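Local atomic coordinates of fatty acid amide hydrolase (Candida albicans, PDB entry 6KVR), a protein that probably hydrolyses monocarboxylic acid amides, fatty acid amides among them, to the carboxylate and ammonium, as a member of the amidase signature family. Residues Q205-N215 with E413-N422. Sequence-based numbering, arbitrary orientation.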
loop_
_atom_site.group_PDB
_atom_site.type_symbol
_atom_site.label_atom_id
_atom_site.label_comp_id
_atom_site.label_asym_id
_atom_site.label_seq_id
_atom_site.Cartn_x
_atom_site.Cartn_y
_atom_site.Cartn_z
ATOM N N GLN A 205 4.256 -25.601 -11.583
ATOM C CA GLN A 205 5.477 -24.922 -11.995
ATOM C C GLN A 205 5.178 -23.488 -12.449
ATOM O O GLN A 205 4.260 -23.256 -13.248
ATOM C CB GLN A 205 6.120 -25.739 -13.119
ATOM C CG GLN A 205 7.295 -25.109 -13.832
ATOM C CD GLN A 205 7.554 -25.808 -15.171
ATOM O OE1 GLN A 205 6.829 -25.597 -16.149
ATOM N NE2 GLN A 205 8.572 -26.650 -15.212
ATOM N N THR A 206 5.963 -22.534 -11.932
ATOM C CA THR A 206 5.924 -21.067 -12.085
ATOM C C THR A 206 4.868 -20.416 -11.197
ATOM O O THR A 206 4.888 -19.187 -11.055
ATOM C CB THR A 206 5.700 -20.552 -13.530
ATOM O OG1 THR A 206 4.316 -20.673 -13.909
ATOM C CG2 THR A 206 6.579 -21.275 -14.553
ATOM N N LEU A 207 3.950 -21.178 -10.595
ATOM C CA LEU A 207 2.860 -20.639 -9.771
ATOM C C LEU A 207 1.919 -19.753 -10.572
ATOM O O LEU A 207 1.225 -18.927 -10.002
ATOM C CB LEU A 207 3.384 -19.842 -8.568
ATOM C CG LEU A 207 4.426 -20.544 -7.710
ATOM C CD1 LEU A 207 4.795 -19.695 -6.488
ATOM C CD2 LEU A 207 3.917 -21.913 -7.304
HETATM N N MSE A 208 1.914 -19.869 -11.889
HETATM C CA MSE A 208 1.072 -19.033 -12.738
HETATM C C MSE A 208 0.236 -19.899 -13.688
HETATM O O MSE A 208 0.204 -19.671 -14.898
HETATM C CB MSE A 208 1.944 -18.038 -13.526
HETATM C CG MSE A 208 2.705 -17.035 -12.653
HETATM SE SE MSE A 208 1.348 -15.823 -11.821
HETATM C CE MSE A 208 1.077 -14.656 -13.425
ATOM N N HIS A 209 -0.420 -20.906 -13.115
ATOM C CA HIS A 209 -1.489 -21.639 -13.773
ATOM C C HIS A 209 -2.729 -21.605 -12.890
ATOM O O HIS A 209 -2.639 -21.676 -11.661
ATOM C CB HIS A 209 -1.194 -23.158 -14.020
ATOM C CG HIS A 209 0.146 -23.480 -14.602
ATOM N ND1 HIS A 209 0.466 -24.760 -15.025
ATOM C CD2 HIS A 209 1.248 -22.725 -14.824
ATOM C CE1 HIS A 209 1.701 -24.772 -15.490
ATOM N NE2 HIS A 209 2.203 -23.556 -15.371
ATOM N N LEU A 210 -3.897 -21.574 -13.516
ATOM C CA LEU A 210 -5.105 -21.966 -12.790
ATOM C C LEU A 210 -5.292 -23.482 -12.821
ATOM O O LEU A 210 -6.398 -23.991 -13.015
ATOM C CB LEU A 210 -6.320 -21.235 -13.350
ATOM C CG LEU A 210 -6.319 -19.708 -13.155
ATOM C CD1 LEU A 210 -7.701 -19.104 -13.441
ATOM C CD2 LEU A 210 -5.829 -19.285 -11.766
ATOM N N ASP A 211 -4.195 -24.203 -12.597
ATOM C CA ASP A 211 -4.056 -25.654 -12.722
ATOM C C ASP A 211 -2.795 -26.046 -11.950
ATOM O O ASP A 211 -2.170 -25.196 -11.311
ATOM C CB ASP A 211 -3.982 -26.063 -14.196
ATOM C CG ASP A 211 -4.148 -27.553 -14.397
ATOM O OD1 ASP A 211 -3.591 -28.081 -15.390
ATOM O OD2 ASP A 211 -4.835 -28.198 -13.559
ATOM N N SER A 212 -2.366 -27.320 -12.064
ATOM C CA SER A 212 -1.385 -27.866 -11.131
ATOM C C SER A 212 -0.114 -28.478 -11.732
ATOM O O SER A 212 0.783 -28.849 -10.955
ATOM C CB SER A 212 -2.048 -28.937 -10.242
ATOM O OG SER A 212 -2.938 -29.750 -10.987
ATOM N N ALA A 213 0.014 -28.596 -13.058
ATOM C CA ALA A 213 1.114 -29.394 -13.611
ATOM C C ALA A 213 2.461 -28.914 -13.087
ATOM O O ALA A 213 2.783 -27.728 -13.157
ATOM C CB ALA A 213 1.110 -29.355 -15.143
ATOM N N ASN A 214 3.237 -29.848 -12.543
ATOM C CA ASN A 214 4.595 -29.571 -12.094
ATOM C C ASN A 214 5.444 -30.828 -12.285
ATOM O O ASN A 214 4.922 -31.934 -12.467
ATOM C CB ASN A 214 4.610 -29.124 -10.631
ATOM C CG ASN A 214 4.230 -30.250 -9.683
ATOM O OD1 ASN A 214 5.071 -31.076 -9.316
ATOM N ND2 ASN A 214 2.961 -30.287 -9.278
ATOM N N ASN A 215 6.762 -30.649 -12.220
ATOM C CA ASN A 215 7.705 -31.733 -12.459
ATOM C C ASN A 215 7.996 -32.576 -11.225
ATOM O O ASN A 215 8.814 -33.492 -11.312
ATOM C CB ASN A 215 9.022 -31.180 -13.012
ATOM C CG ASN A 215 8.941 -30.905 -14.499
ATOM O OD1 ASN A 215 8.441 -31.734 -15.262
ATOM N ND2 ASN A 215 9.408 -29.737 -14.918
ATOM N N GLU A 413 14.792 -27.566 -16.097
ATOM C CA GLU A 413 13.656 -28.482 -16.063
ATOM C C GLU A 413 12.734 -28.247 -17.258
ATOM O O GLU A 413 12.634 -27.122 -17.758
ATOM C CB GLU A 413 12.859 -28.312 -14.759
ATOM C CG GLU A 413 12.278 -26.894 -14.516
ATOM C CD GLU A 413 11.268 -26.843 -13.347
ATOM O OE1 GLU A 413 10.216 -27.532 -13.416
ATOM O OE2 GLU A 413 11.521 -26.115 -12.350
ATOM N N PRO A 414 12.041 -29.292 -17.734
ATOM C CA PRO A 414 11.200 -29.125 -18.929
ATOM C C PRO A 414 10.002 -28.223 -18.648
ATOM O O PRO A 414 9.371 -28.298 -17.591
ATOM C CB PRO A 414 10.760 -30.561 -19.269
ATOM C CG PRO A 414 10.960 -31.350 -18.019
ATOM C CD PRO A 414 12.094 -30.699 -17.282
ATOM N N LEU A 415 9.696 -27.370 -19.619
ATOM C CA LEU A 415 8.584 -26.437 -19.486
ATOM C C LEU A 415 7.242 -27.150 -19.644
ATOM O O LEU A 415 7.032 -27.912 -20.591
ATOM C CB LEU A 415 8.717 -25.332 -20.524
ATOM C CG LEU A 415 9.914 -24.402 -20.277
ATOM C CD1 LEU A 415 9.945 -23.301 -21.313
ATOM C CD2 LEU A 415 9.859 -23.806 -18.882
ATOM N N THR A 416 6.342 -26.903 -18.701
ATOM C CA THR A 416 4.964 -27.374 -18.779
ATOM C C THR A 416 4.178 -26.583 -19.838
ATOM O O THR A 416 4.545 -25.465 -20.220
ATOM C CB THR A 416 4.355 -27.253 -17.379
ATOM O OG1 THR A 416 4.770 -28.382 -16.582
ATOM C CG2 THR A 416 2.860 -27.076 -17.385
ATOM N N LYS A 417 3.096 -27.186 -20.333
ATOM C CA LYS A 417 2.278 -26.541 -21.360
ATOM C C LYS A 417 1.731 -25.192 -20.888
ATOM O O LYS A 417 1.833 -24.181 -21.596
ATOM C CB LYS A 417 1.126 -27.466 -21.772
ATOM C CG LYS A 417 0.161 -26.816 -22.759
ATOM C CD LYS A 417 -1.066 -27.669 -23.023
ATOM C CE LYS A 417 -2.189 -26.800 -23.574
ATOM N NZ LYS A 417 -3.473 -27.531 -23.588
ATOM N N LEU A 418 1.116 -25.159 -19.710
ATOM C CA LEU A 418 0.566 -23.879 -19.267
ATOM C C LEU A 418 1.645 -22.920 -18.790
ATOM O O LEU A 418 1.345 -21.742 -18.581
ATOM C CB LEU A 418 -0.497 -24.088 -18.175
ATOM C CG LEU A 418 -1.793 -24.705 -18.732
ATOM C CD1 LEU A 418 -2.920 -24.768 -17.697
ATOM C CD2 LEU A 418 -2.258 -23.974 -20.019
ATOM N N THR A 419 2.888 -23.387 -18.642
ATOM C CA THR A 419 4.000 -22.493 -18.329
ATOM C C THR A 419 4.400 -21.705 -19.566
ATOM O O THR A 419 4.566 -20.481 -19.505
ATOM C CB THR A 419 5.187 -23.296 -17.784
ATOM O OG1 THR A 419 4.961 -23.605 -16.407
ATOM C CG2 THR A 419 6.487 -22.531 -17.901
ATOM N N LYS A 420 4.548 -22.399 -20.699
ATOM C CA LYS A 420 4.693 -21.732 -21.988
ATOM C C LYS A 420 3.576 -20.712 -22.201
ATOM O O LYS A 420 3.808 -19.609 -22.705
ATOM C CB LYS A 420 4.684 -22.775 -23.108
ATOM C CG LYS A 420 5.799 -23.826 -23.007
ATOM C CD LYS A 420 5.696 -24.856 -24.147
ATOM C CE LYS A 420 6.938 -25.732 -24.245
ATOM N NZ LYS A 420 6.793 -26.816 -25.273
ATOM N N TRP A 421 2.356 -21.071 -21.808
ATOM C CA TRP A 421 1.224 -20.169 -21.959
ATOM C C TRP A 421 1.434 -18.868 -21.173
ATOM O O TRP A 421 1.304 -17.771 -21.728
ATOM C CB TRP A 421 -0.057 -20.895 -21.518
ATOM C CG TRP A 421 -1.270 -20.046 -21.558
ATOM C CD1 TRP A 421 -1.907 -19.476 -20.488
ATOM C CD2 TRP A 421 -1.990 -19.621 -22.726
ATOM N NE1 TRP A 421 -2.990 -18.742 -20.918
ATOM C CE2 TRP A 421 -3.056 -18.804 -22.286
ATOM C CE3 TRP A 421 -1.840 -19.855 -24.096
ATOM C CZ2 TRP A 421 -3.979 -18.234 -23.171
ATOM C CZ3 TRP A 421 -2.752 -19.281 -24.976
ATOM C CH2 TRP A 421 -3.806 -18.481 -24.510
ATOM N N ASN A 422 1.742 -18.962 -19.871
ATOM C CA ASN A 422 1.807 -17.730 -19.081
ATOM C C ASN A 422 3.088 -16.945 -19.332
ATOM O O ASN A 422 3.103 -15.725 -19.129
ATOM C CB ASN A 422 1.645 -18.024 -17.575
ATOM C CG ASN A 422 2.925 -18.509 -16.922
ATOM O OD1 ASN A 422 3.864 -17.734 -16.668
ATOM N ND2 ASN A 422 2.971 -19.795 -16.632
HETATM O O HOH W 1 -1.010 -20.623 -17.191
HETATM O O HOH W 2 7.936 -28.233 -11.640
#
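Gln205 and Asn215 both turn their side-chain amides onto Glu413 and Pro414, a worked example of how a loop is joined to the residues leading into a helix by shared acceptors. Gln205 NE2 lies 2.6 Å from Glu413 OE1, which it meets from above the carboxylate plane, and spends its other N-H in a nearly straight bond (172°) to Pro414 O. Asn215 ND2 repeats the pairing, reaching Glu413 OE1 at 2.8 Å on the anti lone pair and Pro414 O on a carbonyl lone pair. A water bridges Asn215 N to the same carboxylate oxygen, while Val173 N holds Glu413 OE2.

The other end of the Gln205 amide faces the start of helix 417-423. With CG anti to the backbone N (chi1 171°) and the chain extended, Gln205 OE1 accepts in the carbonyl plane from Thr416 N at 2.9 Å and from Thr419 OG1 at 2.7 Å. Thr419 OG1 in turn accepts from His209 NE2, in the plane of the ring, at 2.9 Å. Farther along, Asn422 ND2 makes a weak bond to Thr206 OG1, and a second water links Met208 O to Leu418 O.

Nonpolar contacts add to the seat of the His209 ring: Leu418 CB sits over one face, 3.5 Å from its centroid in a CH-pi contact, and Thr416 CG2 lies near the plane at the CE1 edge, also touching Ala213 CB.

Leu207, a predicted substrate-binding residue, belongs to this loop, and Met208 packs on Ile254, another. All four polar positions of the Gln205 amide are used, fixing which end is oxygen. The hydrogen-bond chain from His209 through Thr419 to Gln205 implies an imidazole protonated at NE2 and a hydroxyl of settled direction, consistent with a firmly oriented loop beside the substrate site.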